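Local atomic coordinates of ArsR family transcriptional regulator (Staphylococcus aureus, PDB entry 6CDB), a protein that probably binds DNA as a zinc-responsive transcriptional repressor of the ArsR family, assembling from two copies of the chain. Residues R28-M32 against Q59-L63; L35-S41 against S77-L82. The protein carries 1 engineered substitution. One frame throughout, in Å; residues are numbered along the deposited sequence.

Contact 1 (R28-M32 against Q59-L63); sequences RIRIM and QLKLL
Two regular α-helical segments, 28-32 and 59-63, cross steeply: their N-to-C directions differ by 77° (signed crossing angle -77°), with the short axes 11.0 Å apart at closest approach. The backbones come nearest at Arg-28 and Gln-59, where CA to CA measures 6.6 Å, and from there the helices diverge, leaving a wedge that Leu-63, Ile-31 and Met-32 fill. Leu-63 (m, t) is the central bump. It enters a hollow lined by Arg-28, Ile-31 and Met-32: its CD2 lies 3.9 Å from Arg-28 CD, while its CD1 reaches 3.8 Å to Met-32 SD and 4.5 Å to Ile-31 CG2. Ile-31 (m, t) answers from the other helix, setting CG2 3.7 Å from Leu-60 CD2 and CD1 3.9 Å from Gln-59 CB. Branched aliphatic residues suit these places because they fill the space without needing polar partners. The flexible Met-32, with chi1 and chi2 both m, turns its sulphur to Leu-63 CD1.

At the more exposed edge, where the backbones are closest, the extended Arg-28 combines a packing stem with a polar head. Leu-62 CD2 lies over one face of the guanidinium, 3.3 Å from Arg-28 NH2, and Gln-59 OE1 accepts weak, bent hydrogen bonds from Arg-28 NE (2.7 Å) and NH2 (3.0 Å). Arg-28 NH1 also bonds Ala-22 O, and Gln-59 NE2 bonds Asn-55 OD1. This is the helical core of a winged helix-turn-helix domain, in which helix 53-65 is the probable DNA-recognition helix. Helix 42-49 packs on Ile-31 and Leu-60, helix 85-99 on Met-32, and Tyr-80 of strand 77-82 on Leu-60.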
# COMPACT_ATOMS: atom_id res chain seq x y z
N ARG A 28 4.29 -11.26 -3.98
CA ARG A 28 2.98 -11.00 -3.39
C ARG A 28 2.21 -9.97 -4.20
O ARG A 28 0.99 -10.08 -4.35
CB ARG A 28 3.12 -10.55 -1.94
CG ARG A 28 3.49 -11.66 -0.99
CD ARG A 28 3.31 -11.24 0.46
NE ARG A 28 4.11 -12.13 1.30
CZ ARG A 28 5.15 -11.74 2.01
NH1 ARG A 28 5.50 -10.45 2.05
NH2 ARG A 28 5.83 -12.64 2.70
N ILE A 29 2.89 -8.95 -4.71
CA ILE A 29 2.23 -8.00 -5.60
C ILE A 29 1.75 -8.69 -6.88
O ILE A 29 0.67 -8.39 -7.40
CB ILE A 29 3.17 -6.82 -5.90
CG1 ILE A 29 3.31 -5.93 -4.66
CG2 ILE A 29 2.67 -6.01 -7.10
CD1 ILE A 29 1.95 -5.47 -4.08
N ARG A 30 2.53 -9.64 -7.39
CA ARG A 30 2.11 -10.35 -8.60
C ARG A 30 0.87 -11.20 -8.33
O ARG A 30 -0.06 -11.25 -9.15
CB ARG A 30 3.25 -11.21 -9.15
CG ARG A 30 4.35 -10.41 -9.84
CD ARG A 30 4.96 -11.25 -10.95
NE ARG A 30 5.69 -12.39 -10.41
CZ ARG A 30 5.83 -13.57 -11.00
NH1 ARG A 30 5.29 -13.82 -12.20
NH2 ARG A 30 6.53 -14.51 -10.39
N ILE A 31 0.86 -11.88 -7.19
CA ILE A 31 -0.32 -12.65 -6.80
C ILE A 31 -1.53 -11.72 -6.66
O ILE A 31 -2.62 -12.01 -7.17
CB ILE A 31 -0.05 -13.41 -5.49
CG1 ILE A 31 1.05 -14.46 -5.69
CG2 ILE A 31 -1.34 -14.02 -4.94
CD1 ILE A 31 1.50 -15.12 -4.41
N MET A 32 -1.35 -10.58 -5.98
CA MET A 32 -2.47 -9.68 -5.74
C MET A 32 -2.99 -9.08 -7.04
O MET A 32 -4.20 -8.91 -7.20
CB MET A 32 -2.06 -8.55 -4.79
CG MET A 32 -1.70 -8.98 -3.38
SD MET A 32 -3.11 -9.44 -2.37
CE MET A 32 -3.70 -7.79 -1.94
N GLN A 59 2.41 -17.58 0.82
CA GLN A 59 2.13 -16.15 0.69
C GLN A 59 0.66 -15.86 0.90
O GLN A 59 0.30 -14.83 1.49
CB GLN A 59 2.59 -15.64 -0.67
CG GLN A 59 4.02 -15.99 -1.03
CD GLN A 59 5.01 -15.67 0.07
OE1 GLN A 59 4.92 -14.64 0.73
NE2 GLN A 59 5.97 -16.58 0.28
N LEU A 60 -0.22 -16.75 0.45
CA LEU A 60 -1.66 -16.54 0.61
C LEU A 60 -2.11 -16.74 2.05
O LEU A 60 -3.06 -16.10 2.49
CB LEU A 60 -2.45 -17.47 -0.31
CG LEU A 60 -2.33 -17.29 -1.81
CD1 LEU A 60 -3.02 -18.46 -2.54
CD2 LEU A 60 -2.95 -15.99 -2.25
N LYS A 61 -1.46 -17.65 2.80
CA LYS A 61 -1.74 -17.71 4.23
C LYS A 61 -1.40 -16.38 4.88
O LYS A 61 -2.19 -15.86 5.68
CB LYS A 61 -0.96 -18.82 4.93
CG LYS A 61 -1.05 -20.17 4.27
CD LYS A 61 -2.39 -20.84 4.52
CE LYS A 61 -2.54 -22.04 3.59
NZ LYS A 61 -1.42 -23.03 3.82
N LEU A 62 -0.25 -15.80 4.52
CA LEU A 62 0.10 -14.51 5.11
C LEU A 62 -0.91 -13.43 4.71
O LEU A 62 -1.40 -12.68 5.56
CB LEU A 62 1.52 -14.10 4.73
CG LEU A 62 1.85 -12.64 5.08
CD1 LEU A 62 1.61 -12.31 6.58
CD2 LEU A 62 3.28 -12.32 4.71
N LEU A 63 -1.22 -13.34 3.42
CA LEU A 63 -2.15 -12.31 2.95
C LEU A 63 -3.53 -12.48 3.56
O LEU A 63 -4.22 -11.49 3.85
CB LEU A 63 -2.23 -12.33 1.41
CG LEU A 63 -0.93 -11.97 0.68
CD1 LEU A 63 -1.05 -12.24 -0.83
CD2 LEU A 63 -0.54 -10.51 0.95

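Contact 2 (L35-S41 against S77-L82); sequences LSVSEAS and SMIYSL
Leu-35 (m, t) lies across the end of strand 77-82, with CD2 3.4 Å from Tyr-80 O and CB 3.8 Å from Leu-82 CD2; its aliphatic bulk fills the angle between helix and strand. Helix 26-37 ends at Val-37, Ser-38 turns extended, and Ala-40 (phi/psi -161/162) pairs antiparallel with Tyr-80 as a hydrogen-bonded pair: Ala-40 N to Tyr-80 O 3.1 Å, Tyr-80 N to Ala-40 O 2.7 Å. Alanine's small methyl suits this buried position. A water joins helix to strand, donating to Leu-35 O (2.7 Å) and accepting from Leu-82 N (2.9 Å). More exposed, Glu-39 CD rests 3.6 Å from Ile-79 CG2, and Ser-41 CB lies 3.7 Å from Ile-79 CD1. Ser-41 is the N-cap of the next helix, its OG accepting a hydrogen bond from His-44 N. The short, weakly bonded strand about 40-41 borders the β-hairpin wing of the winged-helix fold: strand 69-74 flanks 77-82 on its other side, while helix 42-49 packs against Leu-35, Ala-40 and Tyr-80, and helix 85-99 against Leu-82.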
# COMPACT_ATOMS: atom_id res chain seq x y z
N LEU A 35 -5.12 -11.69 -8.77
CA LEU A 35 -6.43 -11.77 -8.13
C LEU A 35 -7.27 -10.54 -8.41
O LEU A 35 -8.51 -10.63 -8.41
CB LEU A 35 -6.26 -11.97 -6.62
CG LEU A 35 -5.60 -13.30 -6.25
CD1 LEU A 35 -5.31 -13.39 -4.76
CD2 LEU A 35 -6.51 -14.44 -6.68
N SER A 36 -6.63 -9.39 -8.63
CA SER A 36 -7.35 -8.17 -8.98
C SER A 36 -7.99 -8.28 -10.35
O SER A 36 -9.05 -7.68 -10.58
CB SER A 36 -6.40 -6.97 -8.93
OG SER A 36 -5.80 -6.73 -10.18
N VAL A 37 -7.37 -9.03 -11.26
CA VAL A 37 -8.02 -9.31 -12.54
C VAL A 37 -9.09 -10.38 -12.39
O VAL A 37 -10.22 -10.22 -12.86
CB VAL A 37 -6.97 -9.71 -13.59
CG1 VAL A 37 -7.65 -10.15 -14.90
CG2 VAL A 37 -6.00 -8.56 -13.83
N SER A 38 -8.77 -11.50 -11.73
CA SER A 38 -9.75 -12.57 -11.60
C SER A 38 -9.41 -13.47 -10.42
O SER A 38 -8.24 -13.78 -10.17
CB SER A 38 -9.81 -13.41 -12.87
OG SER A 38 -10.38 -14.67 -12.57
N GLU A 39 -10.45 -13.92 -9.71
CA GLU A 39 -10.26 -14.89 -8.64
C GLU A 39 -9.69 -16.18 -9.21
O GLU A 39 -9.89 -16.51 -10.38
CB GLU A 39 -11.58 -15.17 -7.93
CG GLU A 39 -12.56 -15.94 -8.80
CD GLU A 39 -13.88 -16.22 -8.09
OE1 GLU A 39 -14.12 -15.65 -7.00
OE2 GLU A 39 -14.67 -17.02 -8.63
N ALA A 40 -8.97 -16.92 -8.38
CA ALA A 40 -8.24 -18.08 -8.89
C ALA A 40 -7.89 -19.02 -7.75
O ALA A 40 -7.89 -18.65 -6.57
CB ALA A 40 -6.98 -17.66 -9.64
N SER A 41 -7.56 -20.26 -8.13
CA SER A 41 -7.09 -21.29 -7.22
C SER A 41 -5.58 -21.19 -7.07
O SER A 41 -4.91 -20.51 -7.84
CB SER A 41 -7.46 -22.67 -7.75
OG SER A 41 -6.76 -22.93 -8.97
N SER A 77 -11.65 -27.21 -5.12
CA SER A 77 -10.49 -26.37 -4.88
C SER A 77 -10.83 -25.11 -4.08
O SER A 77 -12.00 -24.71 -3.96
CB SER A 77 -9.82 -25.97 -6.20
OG SER A 77 -10.79 -25.76 -7.21
N MET A 78 -9.78 -24.50 -3.52
CA MET A 78 -9.87 -23.22 -2.83
C MET A 78 -9.65 -22.09 -3.84
O MET A 78 -8.59 -22.00 -4.47
CB MET A 78 -8.83 -23.13 -1.71
CG MET A 78 -9.21 -23.83 -0.42
SD MET A 78 -10.87 -23.40 0.15
CE MET A 78 -11.20 -24.76 1.27
N ILE A 79 -10.66 -21.24 -3.99
CA ILE A 79 -10.61 -20.09 -4.87
C ILE A 79 -10.33 -18.86 -4.02
O ILE A 79 -11.06 -18.57 -3.06
CB ILE A 79 -11.92 -19.94 -5.66
CG1 ILE A 79 -12.20 -21.22 -6.44
CG2 ILE A 79 -11.87 -18.73 -6.57
CD1 ILE A 79 -11.01 -21.74 -7.21
N TYR A 80 -9.27 -18.13 -4.36
CA TYR A 80 -8.88 -16.93 -3.65
C TYR A 80 -9.34 -15.69 -4.40
O TYR A 80 -9.53 -15.70 -5.61
CB TYR A 80 -7.37 -16.88 -3.43
CG TYR A 80 -6.94 -17.83 -2.34
CD1 TYR A 80 -6.85 -19.19 -2.59
CD2 TYR A 80 -6.63 -17.37 -1.06
CE1 TYR A 80 -6.48 -20.07 -1.60
CE2 TYR A 80 -6.25 -18.26 -0.05
CZ TYR A 80 -6.18 -19.61 -0.34
OH TYR A 80 -5.81 -20.52 0.61
N SER A 81 -9.51 -14.60 -3.64
CA SER A 81 -9.87 -13.32 -4.23
C SER A 81 -9.35 -12.22 -3.31
O SER A 81 -9.05 -12.46 -2.14
CB SER A 81 -11.39 -13.21 -4.41
OG SER A 81 -12.04 -13.46 -3.17
N LEU A 82 -9.24 -11.02 -3.86
CA LEU A 82 -9.01 -9.87 -3.00
C LEU A 82 -10.15 -9.77 -1.99
O LEU A 82 -11.31 -10.05 -2.31
CB LEU A 82 -8.89 -8.58 -3.81
CG LEU A 82 -7.74 -8.52 -4.82
CD1 LEU A 82 -7.54 -7.10 -5.35
CD2 LEU A 82 -6.44 -9.07 -4.23
O HOH W 1 -10.41 -10.87 -6.51

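From the N terminus, helix 26-37 supplies the first segment of contact 1 and then, one turn on, the start of contact 2. The chain runs through strand 40-41 and helix 42-49 into helix 53-65, where residues 59-63 return to 28-32 and close the first loop, across 26 intervening residues. Only after strand 69-74 does strand 77-82 come back to 35-41, closing a second loop across 35. The four segments alternate, so the loops cross rather than nest. The centres of the two contacts are about 11 Å apart, and they meet where Leu-60 CB lies 3.9 Å from Tyr-80 CE2 and Met-32 O 3.7 Å from Leu-82 CD2. Helix 26-37 thereby joins the helix-turn-helix to the wing.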